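Long-range contacts in sensor protein (Vibrio cholerae O1 biovar El Tor, PDB 3MXQ), which probably acts as a sensor histidine kinase, transferring phosphate from ATP to a protein histidine, and is represented here by its N-terminal PAS-fold sensor domain: residues S32-C36 against V47-F51; Y119-I125 against C138-V144; D41-V45 against M62-L68; F51-V55 against H101-F105. All blocks are in the same frame, centred on the assembly; numbering follows the deposited sequence.

Contact 1: residues S32-C36 against V47-F51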
loop_
_atom_site.group_PDB
_atom_site.type_symbol
_atom_site.label_atom_id
_atom_site.label_comp_id
_atom_site.label_asym_id
_atom_site.label_seq_id
_atom_site.Cartn_x
_atom_site.Cartn_y
_atom_site.Cartn_z
ATOM N N SER A 32 -3.249 6.608 5.058
ATOM C CA SER A 32 -2.421 6.569 6.251
ATOM C C SER A 32 -3.282 6.652 7.505
ATOM O O SER A 32 -4.342 7.257 7.498
ATOM C CB SER A 32 -1.338 7.650 6.219
ATOM O OG SER A 32 -1.897 8.942 6.294
ATOM N N PHE A 33 -2.833 6.000 8.567
ATOM C CA PHE A 33 -3.585 5.935 9.806
ATOM C C PHE A 33 -2.627 5.782 10.953
ATOM O O PHE A 33 -1.497 5.386 10.754
ATOM C CB PHE A 33 -4.556 4.753 9.796
ATOM C CG PHE A 33 -3.894 3.402 9.662
ATOM C CD1 PHE A 33 -3.354 2.985 8.448
ATOM C CD2 PHE A 33 -3.850 2.531 10.742
ATOM C CE1 PHE A 33 -2.754 1.724 8.316
ATOM C CE2 PHE A 33 -3.258 1.269 10.620
ATOM C CZ PHE A 33 -2.704 0.867 9.401
ATOM N N ALA A 34 -3.079 6.090 12.156
ATOM C CA ALA A 34 -2.265 5.919 13.339
ATOM C C ALA A 34 -2.431 4.495 13.831
ATOM O O ALA A 34 -3.518 3.922 13.750
ATOM C CB ALA A 34 -2.685 6.891 14.393
ATOM N N LEU A 35 -1.341 3.923 14.330
ATOM C CA LEU A 35 -1.337 2.538 14.780
ATOM C C LEU A 35 -0.519 2.389 16.035
ATOM O O LEU A 35 0.602 2.889 16.117
ATOM C CB LEU A 35 -0.789 1.604 13.704
ATOM C CG LEU A 35 -0.703 0.152 14.193
ATOM C CD1 LEU A 35 -1.341 -0.840 13.207
ATOM C CD2 LEU A 35 0.732 -0.238 14.550
ATOM N N CYS A 36 -1.076 1.660 16.994
ATOM C CA CYS A 36 -0.467 1.497 18.300
ATOM C C CYS A 36 -0.756 0.109 18.858
ATOM O O CYS A 36 -1.901 -0.320 18.854
ATOM C CB CYS A 36 -1.064 2.543 19.220
ATOM S SG CYS A 36 -0.400 2.460 20.849
ATOM N N VAL A 47 4.517 1.463 17.967
ATOM C CA VAL A 47 3.774 2.593 17.464
ATOM C C VAL A 47 4.253 3.019 16.060
ATOM O O VAL A 47 5.442 3.033 15.790
ATOM C CB VAL A 47 3.825 3.735 18.514
ATOM C CG1 VAL A 47 5.257 4.029 18.926
ATOM C CG2 VAL A 47 3.162 4.970 18.009
ATOM N N ASN A 48 3.303 3.299 15.167
ATOM C CA ASN A 48 3.510 4.032 13.902
ATOM C C ASN A 48 4.363 5.268 13.974
ATOM O O ASN A 48 4.307 6.013 14.950
ATOM C CB ASN A 48 2.173 4.596 13.451
ATOM C CG ASN A 48 1.574 3.829 12.357
ATOM O OD1 ASN A 48 2.101 2.805 11.943
ATOM N ND2 ASN A 48 0.452 4.310 11.863
ATOM N N GLU A 49 5.078 5.527 12.889
ATOM C CA GLU A 49 5.683 6.831 12.618
ATOM C C GLU A 49 4.553 7.851 12.494
ATOM O O GLU A 49 4.645 8.944 13.021
ATOM C CB GLU A 49 6.513 6.776 11.316
ATOM C CG GLU A 49 7.477 7.960 11.093
ATOM C CD GLU A 49 8.454 7.757 9.906
ATOM O OE1 GLU A 49 8.594 6.605 9.396
ATOM O OE2 GLU A 49 9.092 8.764 9.484
ATOM N N TYR A 50 3.478 7.468 11.814
ATOM C CA TYR A 50 2.336 8.342 11.611
ATOM C C TYR A 50 1.670 8.752 12.929
ATOM O O TYR A 50 1.187 9.879 13.049
ATOM C CB TYR A 50 1.327 7.685 10.679
ATOM C CG TYR A 50 0.223 8.610 10.247
ATOM C CD1 TYR A 50 0.435 9.567 9.260
ATOM C CD2 TYR A 50 -1.039 8.533 10.829
ATOM C CE1 TYR A 50 -0.583 10.431 8.862
ATOM C CE2 TYR A 50 -2.075 9.383 10.439
ATOM C CZ TYR A 50 -1.840 10.329 9.456
ATOM O OH TYR A 50 -2.852 11.183 9.075
ATOM N N PHE A 51 1.648 7.839 13.901
ATOM C CA PHE A 51 1.136 8.109 15.247
ATOM C C PHE A 51 2.006 9.147 15.938
ATOM O O PHE A 51 1.481 10.138 16.442
ATOM C CB PHE A 51 1.098 6.811 16.069
ATOM C CG PHE A 51 0.321 6.901 17.369
ATOM C CD1 PHE A 51 -0.919 6.298 17.493
ATOM C CD2 PHE A 51 0.851 7.533 18.482
ATOM C CE1 PHE A 51 -1.635 6.361 18.698
ATOM C CE2 PHE A 51 0.134 7.601 19.688
ATOM C CZ PHE A 51 -1.099 7.016 19.789
#
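The first two strands of the PAS fold come together where Cys36, on strand 34-39, faces Val47 at the end of strand 44-47 as an antiparallel non-hydrogen-bonded pair, CA to CA 4.5 Å. Just beyond, the chain turns into helix 49-53, and Asn48 N donates a nearly straight bond to Leu35 O (2.9 Å, 162° at the hydrogen). The same carbonyl receives a CA-H contact from Val47 CA at 3.5 Å, so Leu35 O meets both Asn48 N and Val47 CA just where the chain leaves the strand for the helix. Asn48 is the N-cap residue, yet its side chain makes no capping bond. Its OD1 is instead hydrogen-bonded to Ser25 OG of the second subunit.

In the PAS fold the second strand leads into a run of short helices that packs on one face of the antiparallel sheet; this is the first of them. Phe51 does the covering: with CG anti to the backbone N (chi1 -168°), its ring is carried to Ala34 and Cys36. Ala34 CB lies 3.6 Å from Phe51 CD1, its small methyl letting helix and strand approach closely, and Cys36 SG makes an oblique sulfur-aromatic contact, 5.0 Å from the Phe51 ring centroid. At the other end Ser32 CB sits over a face of Tyr50, 4.1 Å from the ring centroid, while Tyr50 OH is hydrogen-bonded to Arg54 and to Glu49 of the second subunit.

Contact 2: residues Y119-I125 against C138-V144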
loop_
_atom_site.group_PDB
_atom_site.type_symbol
_atom_site.label_atom_id
_atom_site.label_comp_id
_atom_site.label_asym_id
_atom_site.label_seq_id
_atom_site.Cartn_x
_atom_site.Cartn_y
_atom_site.Cartn_z
ATOM N N TYR A 119 -14.012 13.792 10.874
ATOM C CA TYR A 119 -14.162 12.988 12.090
ATOM C C TYR A 119 -13.233 11.757 12.062
ATOM O O TYR A 119 -12.725 11.374 11.015
ATOM C CB TYR A 119 -15.630 12.583 12.311
ATOM C CG TYR A 119 -16.132 11.496 11.389
ATOM C CD1 TYR A 119 -16.255 10.180 11.835
ATOM C CD2 TYR A 119 -16.485 11.779 10.069
ATOM C CE1 TYR A 119 -16.715 9.160 10.979
ATOM C CE2 TYR A 119 -16.946 10.769 9.205
ATOM C CZ TYR A 119 -17.058 9.463 9.664
ATOM O OH TYR A 119 -17.513 8.470 8.821
ATOM N N GLN A 120 -13.028 11.149 13.225
ATOM C CA GLN A 120 -12.144 10.006 13.380
ATOM C C GLN A 120 -12.889 8.712 13.655
ATOM O O GLN A 120 -13.912 8.702 14.332
ATOM C CB GLN A 120 -11.148 10.246 14.510
ATOM C CG GLN A 120 -10.148 11.340 14.214
ATOM C CD GLN A 120 -9.105 11.507 15.310
ATOM O OE1 GLN A 120 -9.272 11.033 16.445
ATOM N NE2 GLN A 120 -8.017 12.192 14.976
ATOM N N ASN A 121 -12.353 7.621 13.107
ATOM C CA ASN A 121 -12.793 6.275 13.432
ATOM C C ASN A 121 -11.717 5.548 14.233
ATOM O O ASN A 121 -10.517 5.822 14.086
ATOM C CB ASN A 121 -13.129 5.489 12.165
ATOM C CG ASN A 121 -14.476 5.859 11.578
ATOM O OD1 ASN A 121 -15.441 6.086 12.299
ATOM N ND2 ASN A 121 -14.556 5.887 10.254
ATOM N N LEU A 122 -12.169 4.629 15.086
ATOM C CA LEU A 122 -11.294 3.851 15.961
ATOM C C LEU A 122 -11.566 2.371 15.812
ATOM O O LEU A 122 -12.723 1.927 15.840
ATOM C CB LEU A 122 -11.493 4.265 17.420
ATOM C CG LEU A 122 -10.868 3.374 18.487
ATOM C CD1 LEU A 122 -9.373 3.427 18.451
ATOM C CD2 LEU A 122 -11.352 3.814 19.847
ATOM N N GLU A 123 -10.488 1.611 15.668
ATOM C CA GLU A 123 -10.562 0.158 15.533
ATOM C C GLU A 123 -9.703 -0.456 16.616
ATOM O O GLU A 123 -8.537 -0.118 16.754
ATOM C CB GLU A 123 -10.084 -0.274 14.146
ATOM C CG GLU A 123 -10.322 -1.737 13.835
ATOM C CD GLU A 123 -10.345 -2.064 12.317
ATOM O OE1 GLU A 123 -11.335 -2.742 11.887
ATOM O OE2 GLU A 123 -9.395 -1.665 11.570
ATOM N N VAL A 124 -10.305 -1.326 17.411
ATOM C CA VAL A 124 -9.592 -2.079 18.441
ATOM C C VAL A 124 -9.580 -3.566 18.076
ATOM O O VAL A 124 -10.637 -4.177 17.894
ATOM C CB VAL A 124 -10.243 -1.875 19.819
ATOM C CG1 VAL A 124 -9.413 -2.545 20.890
ATOM C CG2 VAL A 124 -10.364 -0.385 20.127
ATOM N N ILE A 125 -8.392 -4.138 17.958
ATOM C CA ILE A 125 -8.258 -5.544 17.585
ATOM C C ILE A 125 -7.429 -6.298 18.621
ATOM O O ILE A 125 -6.248 -5.971 18.834
ATOM C CB ILE A 125 -7.539 -5.717 16.238
ATOM C CG1 ILE A 125 -8.283 -4.998 15.102
ATOM C CG2 ILE A 125 -7.353 -7.188 15.938
ATOM C CD1 ILE A 125 -7.378 -4.540 13.950
ATOM N N CYS A 138 -4.259 -4.210 19.334
ATOM C CA CYS A 138 -3.910 -3.263 18.308
ATOM C C CYS A 138 -4.925 -2.119 18.242
ATOM O O CYS A 138 -6.128 -2.342 18.338
ATOM C CB CYS A 138 -3.901 -4.009 16.991
ATOM S SG CYS A 138 -3.334 -3.057 15.594
ATOM N N LEU A 139 -4.440 -0.893 18.082
ATOM C CA LEU A 139 -5.309 0.287 17.957
ATOM C C LEU A 139 -4.955 1.047 16.694
ATOM O O LEU A 139 -3.779 1.309 16.415
ATOM C CB LEU A 139 -5.162 1.240 19.142
ATOM C CG LEU A 139 -5.221 0.693 20.565
ATOM C CD1 LEU A 139 -5.056 1.816 21.560
ATOM C CD2 LEU A 139 -6.535 0.035 20.773
ATOM N N CYS A 140 -5.976 1.402 15.934
ATOM C CA CYS A 140 -5.775 2.104 14.700
ATOM C C CYS A 140 -6.753 3.242 14.692
ATOM O O CYS A 140 -7.944 3.044 14.949
ATOM C CB CYS A 140 -6.049 1.173 13.527
ATOM S SG CYS A 140 -5.084 -0.381 13.564
ATOM N N VAL A 141 -6.264 4.445 14.422
ATOM C CA VAL A 141 -7.154 5.602 14.366
ATOM C C VAL A 141 -7.180 6.146 12.951
ATOM O O VAL A 141 -6.142 6.495 12.403
ATOM C CB VAL A 141 -6.775 6.684 15.411
ATOM C CG1 VAL A 141 -7.670 7.915 15.265
ATOM C CG2 VAL A 141 -6.879 6.109 16.821
ATOM N N TYR A 142 -8.378 6.184 12.371
ATOM C CA TYR A 142 -8.584 6.593 10.988
ATOM C C TYR A 142 -9.247 7.934 10.923
ATOM O O TYR A 142 -10.118 8.221 11.715
ATOM C CB TYR A 142 -9.485 5.608 10.258
ATOM C CG TYR A 142 -8.975 4.197 10.242
ATOM C CD1 TYR A 142 -8.114 3.757 9.238
ATOM C CD2 TYR A 142 -9.380 3.288 11.220
ATOM C CE1 TYR A 142 -7.656 2.473 9.219
ATOM C CE2 TYR A 142 -8.920 1.985 11.211
ATOM C CZ TYR A 142 -8.057 1.587 10.203
ATOM O OH TYR A 142 -7.607 0.288 10.201
ATOM N N ASP A 143 -8.859 8.726 9.930
ATOM C CA ASP A 143 -9.423 10.050 9.710
ATOM C C ASP A 143 -10.343 10.076 8.507
ATOM O O ASP A 143 -9.945 9.680 7.418
ATOM C CB ASP A 143 -8.299 11.057 9.525
ATOM C CG ASP A 143 -7.797 11.592 10.841
ATOM O OD1 ASP A 143 -8.294 12.656 11.276
ATOM O OD2 ASP A 143 -6.943 10.947 11.475
ATOM N N VAL A 144 -11.575 10.527 8.709
ATOM C CA VAL A 144 -12.529 10.716 7.607
ATOM C C VAL A 144 -12.885 12.206 7.429
ATOM O O VAL A 144 -12.756 12.998 8.355
ATOM C CB VAL A 144 -13.821 9.867 7.794
ATOM C CG1 VAL A 144 -14.569 9.719 6.484
ATOM C CG2 VAL A 144 -13.500 8.502 8.330
#
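Tyr119 and Val144 begin a run of seven antiparallel pairs that ends with Ile125 and Cys138. Hydrogen-bonded pairs alternate with non-hydrogen-bonded ones, and every N-H and C=O of Tyr119, Asn121, Glu123 and Ile125 is used across the hairpin. Val144 N gives to Tyr119 O (2.7 Å), and Tyr119 N returns the bond to Val144 O (2.9 Å). Asn121 N to Tyr142 O (2.7 Å) and Cys140 N to Glu123 O (3.1 Å) continue the ladder.

The residues between look outward for their backbone partners: Gln120, Leu122 and Val124 bond to Trp96, Ser94 and Ser92, and Leu139 and Val141 to Cys36 and Ala34. Strands 118-128 and 134-145 are thus the inner hairpin of the five-stranded PAS sheet, with both flanks occupied. On one face branched apolar chains meet, Val124 CG1 3.9 Å from Leu139 CD2; Leu122, Val124 and Leu139 pack on helix 75-88, whereas Val141 meets Leu103. On this face too Gln120 is held by His101 ND1 through OE1, and Asp143 OD2 by a salt bridge to Arg54.

Part of the other face receives the second subunit, whose Arg21 forms a salt bridge with Glu123 OE2 and a hydrogen bond with Tyr142 OH. Those two oxygens lie 3.0 Å apart, with Glu123 at the edge of the Tyr142 ring. Farther along, where the third subunit packs, its Tyr11 on Tyr119 and its Ala16 on Val144, Val144 CB rests over a face of Tyr119, 3.9 Å from the ring centroid.

Contact 3: residues D41-V45 against M62-L68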
loop_
_atom_site.group_PDB
_atom_site.type_symbol
_atom_site.label_atom_id
_atom_site.label_comp_id
_atom_site.label_asym_id
_atom_site.label_seq_id
_atom_site.Cartn_x
_atom_site.Cartn_y
_atom_site.Cartn_z
ATOM N N ASP A 41 -1.955 -4.522 29.987
ATOM C CA ASP A 41 -1.866 -3.614 31.128
ATOM C C ASP A 41 -1.678 -2.179 30.636
ATOM O O ASP A 41 -1.224 -1.306 31.377
ATOM C CB ASP A 41 -0.731 -4.030 32.076
ATOM C CG ASP A 41 0.629 -4.051 31.398
ATOM O OD1 ASP A 41 1.647 -4.075 32.115
ATOM O OD2 ASP A 41 0.694 -4.041 30.149
ATOM N N TYR A 42 -2.028 -1.964 29.371
ATOM C CA TYR A 42 -2.100 -0.643 28.740
ATOM C C TYR A 42 -0.748 -0.019 28.367
ATOM O O TYR A 42 -0.682 1.104 27.865
ATOM C CB TYR A 42 -2.999 0.305 29.553
ATOM C CG TYR A 42 -4.274 -0.371 30.009
ATOM C CD1 TYR A 42 -5.299 -0.678 29.107
ATOM C CD2 TYR A 42 -4.445 -0.729 31.342
ATOM C CE1 TYR A 42 -6.466 -1.319 29.537
ATOM C CE2 TYR A 42 -5.595 -1.366 31.777
ATOM C CZ TYR A 42 -6.602 -1.662 30.881
ATOM O OH TYR A 42 -7.735 -2.293 31.362
ATOM N N VAL A 43 0.319 -0.777 28.590
ATOM C CA VAL A 43 1.674 -0.334 28.291
ATOM C C VAL A 43 1.932 -0.401 26.784
ATOM O O VAL A 43 1.681 -1.430 26.156
ATOM C CB VAL A 43 2.712 -1.176 29.056
ATOM C CG1 VAL A 43 4.116 -0.707 28.746
ATOM C CG2 VAL A 43 2.460 -1.100 30.554
ATOM N N ILE A 44 2.423 0.699 26.211
ATOM C CA ILE A 44 2.673 0.778 24.773
ATOM C C ILE A 44 3.888 -0.033 24.350
ATOM O O ILE A 44 4.969 0.079 24.923
ATOM C CB ILE A 44 2.800 2.236 24.287
ATOM C CG1 ILE A 44 1.458 2.948 24.434
ATOM C CG2 ILE A 44 3.252 2.291 22.824
ATOM C CD1 ILE A 44 1.575 4.431 24.562
ATOM N N VAL A 45 3.691 -0.851 23.330
ATOM C CA VAL A 45 4.720 -1.772 22.879
ATOM C C VAL A 45 5.314 -1.322 21.548
ATOM O O VAL A 45 6.515 -1.351 21.367
ATOM C CB VAL A 45 4.149 -3.195 22.760
ATOM C CG1 VAL A 45 5.160 -4.131 22.122
ATOM C CG2 VAL A 45 3.747 -3.707 24.133
HETATM N N MSE A 62 7.494 7.133 24.184
HETATM C CA MSE A 62 6.213 6.471 24.432
HETATM C C MSE A 62 6.323 4.999 24.776
HETATM O O MSE A 62 5.463 4.461 25.456
HETATM C CB MSE A 62 5.301 6.605 23.221
HETATM C CG MSE A 62 4.948 8.010 22.863
HETATM SE SE MSE A 62 3.461 8.055 21.614
HETATM C CE MSE A 62 2.028 7.593 22.830
ATOM N N GLN A 63 7.361 4.341 24.287
ATOM C CA GLN A 63 7.449 2.896 24.411
ATOM C C GLN A 63 7.725 2.495 25.856
ATOM O O GLN A 63 8.606 3.056 26.504
ATOM C CB GLN A 63 8.533 2.347 23.480
ATOM C CG GLN A 63 8.133 1.083 22.749
ATOM C CD GLN A 63 9.067 -0.071 23.038
ATOM O OE1 GLN A 63 10.252 0.126 23.285
ATOM N NE2 GLN A 63 8.534 -1.282 23.027
ATOM N N GLY A 64 6.965 1.526 26.354
ATOM C CA GLY A 64 7.101 1.075 27.733
ATOM C C GLY A 64 6.399 1.991 28.716
ATOM O O GLY A 64 6.768 2.062 29.889
ATOM N N LYS A 65 5.387 2.699 28.225
ATOM C CA LYS A 65 4.566 3.594 29.038
ATOM C C LYS A 65 3.085 3.306 28.826
ATOM O O LYS A 65 2.683 2.838 27.759
ATOM C CB LYS A 65 4.866 5.053 28.704
ATOM C CG LYS A 65 6.271 5.488 29.058
ATOM C CD LYS A 65 6.381 7.000 29.104
ATOM C CE LYS A 65 7.573 7.444 29.936
ATOM N NZ LYS A 65 8.850 6.974 29.339
ATOM N N ASN A 66 2.285 3.596 29.846
ATOM C CA ASN A 66 0.844 3.370 29.831
ATOM C C ASN A 66 0.094 4.426 28.992
ATOM O O ASN A 66 0.226 5.623 29.248
ATOM C CB ASN A 66 0.348 3.371 31.282
ATOM C CG ASN A 66 -1.118 2.988 31.423
ATOM O OD1 ASN A 66 -1.937 3.170 30.512
ATOM N ND2 ASN A 66 -1.461 2.468 32.591
ATOM N N ILE A 67 -0.699 3.984 28.009
ATOM C CA ILE A 67 -1.456 4.914 27.156
ATOM C C ILE A 67 -2.375 5.783 27.988
ATOM O O ILE A 67 -2.555 6.966 27.705
ATOM C CB ILE A 67 -2.382 4.206 26.158
ATOM C CG1 ILE A 67 -1.775 2.921 25.668
ATOM C CG2 ILE A 67 -2.629 5.073 24.924
ATOM C CD1 ILE A 67 -2.552 2.371 24.502
ATOM N N LEU A 68 -2.972 5.165 29.001
ATOM C CA LEU A 68 -3.947 5.820 29.853
ATOM C C LEU A 68 -3.310 6.965 30.618
ATOM O O LEU A 68 -3.963 7.967 30.881
ATOM C CB LEU A 68 -4.619 4.807 30.789
ATOM C CG LEU A 68 -5.336 3.638 30.088
ATOM C CD1 LEU A 68 -5.832 2.621 31.078
ATOM C CD2 LEU A 68 -6.494 4.102 29.223
#
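Backbone bonds join Tyr42 and Ile44 to the chain entering helix 67-70. Ile67 N gives to Tyr42 O (2.9 Å), Ile44 N to Lys65 O (2.7 Å) and Gly64 N to Ile44 O (2.9 Å), all close to straight, around a single bridge between Val43 and Asn66. Gly64 belongs to a type II turn from Met62 to Lys65, where its positive phi of 80° is easily adopted without a side chain.

One side-chain amide bonds across the contact: Gln63 NE2, on a chain bent about its CB-CG bond, reaches back to Val45 O at a less favourable angle (137°). Within 62-68, Asn66, the N-cap, accepts Leu68 N with OD1 at 2.7 Å, tying off the first turn of the helix.

Among the apolar contacts, Leu68 CD1 lies over a face of Tyr42, 3.7 Å from the ring centroid, while Tyr42 OH continues to Asp83. Ile44 touches both sides of the turn: its CG1 is 3.5 Å from Ile67 CG1, the chains crossing at about a right angle, and its CD1 is 3.6 Å from CE of Met62, here selenomethionine. The connection 63-66 between two short helices thus runs along the outer edge of the second PAS strand, and an N-capped helix start leads the chain back over the sheet.

Contact 4: residues F51-V55 against H101-F105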
loop_
_atom_site.group_PDB
_atom_site.type_symbol
_atom_site.label_atom_id
_atom_site.label_comp_id
_atom_site.label_asym_id
_atom_site.label_seq_id
_atom_site.Cartn_x
_atom_site.Cartn_y
_atom_site.Cartn_z
ATOM N N PHE A 51 1.648 7.839 13.901
ATOM C CA PHE A 51 1.136 8.109 15.247
ATOM C C PHE A 51 2.006 9.147 15.938
ATOM O O PHE A 51 1.481 10.138 16.442
ATOM C CB PHE A 51 1.098 6.811 16.069
ATOM C CG PHE A 51 0.321 6.901 17.369
ATOM C CD1 PHE A 51 -0.919 6.298 17.493
ATOM C CD2 PHE A 51 0.851 7.533 18.482
ATOM C CE1 PHE A 51 -1.635 6.361 18.698
ATOM C CE2 PHE A 51 0.134 7.601 19.688
ATOM C CZ PHE A 51 -1.099 7.016 19.789
ATOM N N GLU A 52 3.326 8.925 15.943
ATOM C CA GLU A 52 4.290 9.854 16.555
ATOM C C GLU A 52 4.099 11.265 16.052
ATOM O O GLU A 52 4.021 12.200 16.841
ATOM C CB GLU A 52 5.734 9.469 16.252
ATOM C CG GLU A 52 6.175 8.119 16.764
ATOM C CD GLU A 52 7.619 7.792 16.382
ATOM O OE1 GLU A 52 8.509 8.650 16.632
ATOM O OE2 GLU A 52 7.861 6.675 15.849
ATOM N N SER A 53 4.037 11.406 14.735
ATOM C CA SER A 53 4.003 12.702 14.097
ATOM C C SER A 53 2.789 13.521 14.527
ATOM O O SER A 53 2.807 14.755 14.445
ATOM C CB SER A 53 4.047 12.550 12.573
ATOM O OG SER A 53 2.890 11.891 12.086
ATOM N N ARG A 54 1.756 12.851 15.026
ATOM C CA ARG A 54 0.517 13.546 15.365
ATOM C C ARG A 54 0.259 13.727 16.862
ATOM O O ARG A 54 -0.757 14.280 17.263
ATOM C CB ARG A 54 -0.656 12.893 14.645
ATOM C CG ARG A 54 -0.482 12.976 13.123
ATOM C CD ARG A 54 -1.709 12.541 12.359
ATOM N NE ARG A 54 -2.916 12.973 13.045
ATOM C CZ ARG A 54 -4.138 12.560 12.740
ATOM N NH1 ARG A 54 -4.332 11.714 11.733
ATOM N NH2 ARG A 54 -5.170 13.002 13.449
ATOM N N VAL A 55 1.191 13.280 17.688
ATOM C CA VAL A 55 1.105 13.514 19.113
ATOM C C VAL A 55 2.304 14.329 19.538
ATOM O O VAL A 55 3.293 14.416 18.803
ATOM C CB VAL A 55 1.033 12.203 19.925
ATOM C CG1 VAL A 55 -0.288 11.514 19.693
ATOM C CG2 VAL A 55 2.181 11.271 19.584
ATOM N N HIS A 101 -10.678 14.162 21.384
ATOM C CA HIS A 101 -10.046 13.204 20.479
ATOM C C HIS A 101 -8.588 12.971 20.833
ATOM O O HIS A 101 -7.863 13.903 21.130
ATOM C CB HIS A 101 -10.135 13.700 19.034
ATOM C CG HIS A 101 -11.494 13.547 18.422
ATOM N ND1 HIS A 101 -11.775 12.599 17.461
ATOM C CD2 HIS A 101 -12.649 14.223 18.635
ATOM C CE1 HIS A 101 -13.044 12.696 17.107
ATOM N NE2 HIS A 101 -13.598 13.670 17.809
ATOM N N LEU A 102 -8.161 11.719 20.770
ATOM C CA LEU A 102 -6.758 11.350 20.966
ATOM C C LEU A 102 -5.783 12.026 19.995
ATOM O O LEU A 102 -4.671 12.382 20.371
ATOM C CB LEU A 102 -6.610 9.836 20.840
ATOM C CG LEU A 102 -5.247 9.209 21.109
ATOM C CD1 LEU A 102 -4.971 9.287 22.562
ATOM C CD2 LEU A 102 -5.243 7.757 20.660
ATOM N N LEU A 103 -6.205 12.193 18.745
ATOM C CA LEU A 103 -5.347 12.738 17.704
ATOM C C LEU A 103 -5.940 14.001 17.084
ATOM O O LEU A 103 -7.145 14.069 16.869
ATOM C CB LEU A 103 -5.087 11.663 16.654
ATOM C CG LEU A 103 -4.185 10.548 17.174
ATOM C CD1 LEU A 103 -4.416 9.281 16.426
ATOM C CD2 LEU A 103 -2.739 10.966 17.066
ATOM N N PRO A 104 -5.089 15.002 16.780
ATOM C CA PRO A 104 -5.546 16.371 16.498
ATOM C C PRO A 104 -6.088 16.691 15.085
ATOM O O PRO A 104 -6.274 17.883 14.766
ATOM C CB PRO A 104 -4.285 17.205 16.765
ATOM C CG PRO A 104 -3.166 16.300 16.404
ATOM C CD PRO A 104 -3.615 14.916 16.795
ATOM N N PHE A 105 -6.339 15.676 14.254
ATOM C CA PHE A 105 -6.903 15.924 12.918
ATOM C C PHE A 105 -8.425 15.735 12.936
ATOM O O PHE A 105 -9.136 16.341 13.743
ATOM C CB PHE A 105 -6.277 14.993 11.871
ATOM C CG PHE A 105 -5.782 15.683 10.617
ATOM C CD1 PHE A 105 -6.546 16.646 9.967
ATOM C CD2 PHE A 105 -4.551 15.323 10.067
ATOM C CE1 PHE A 105 -6.083 17.266 8.807
ATOM C CE2 PHE A 105 -4.073 15.928 8.906
ATOM C CZ PHE A 105 -4.842 16.906 8.273
#
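Arg54 CG is anti to the carbonyl carbon (chi1 -61°), and a bend at chi3 of 37° then turns the guanidinium toward Leu103 and Phe105. Leu103 takes a similar first torsion, which sends its CD2 branch into the angle between Arg54 and Val55. CD2 of Leu103 lies 3.7 Å from Arg54 CB and 3.6 Å from Val55 CG1, so a leucine, long and forked, can touch two residues just past helix 49-53 at once. Its CB lies obliquely to the guanidinium.

A too-close approach of Phe105 CB to Arg54 NH2, next to an unmodelled part of the loop, makes the detail at Phe105 doubtful. As modelled, Phe105 comes at the guanidinium crosswise: the two planes stand 81° apart, and the ring edge approaches Arg54, with Phe105 CD2 3.9 Å from Arg54 CZ over the centre of the guanidinium. Pro104, which has no N-H to offer, places its ring carbons against Arg54 O. Deeper in, Phe51 CZ meets Leu102 CD2 obliquely at 4.3 Å, and both residues pack on Phe71 as part of the buried core between helices and sheet.

No hydrogen bond crosses between 51-55 and 101-105, so between these segments the contact is one of packing; polar ties to the loop come from Gln120, which bonds His101 and, weakly, Leu103 O. The charge of Arg54 is answered by a salt bridge from NH1 to Asp143, with Tyr50 OH bonded to the same nitrogen. These two partners probably fix the guanidinium in place, while the aliphatic chain leading to it packs against Leu103.

After the N-terminal helix 13-31, contact 1 closes the short excursion from strand 34-39 through strand 44-47 to the start of helix 49-53. Contact 3 opens inside that excursion and closes beyond it, at 62-68, so the two cross. Contact 4 starts on Phe51, the residue on which contact 1 ends, crosses contact 3 in turn, and closes the long path through helix 75-88 and strand 92-95. Contact 2 follows in series as a local hairpin. In space that hairpin lies beside strand 34-39, bringing contact 1 into the same sheet, while Met62 touches Phe51 and Ile67 touches Leu139, joining helices and sheet in a single PAS core.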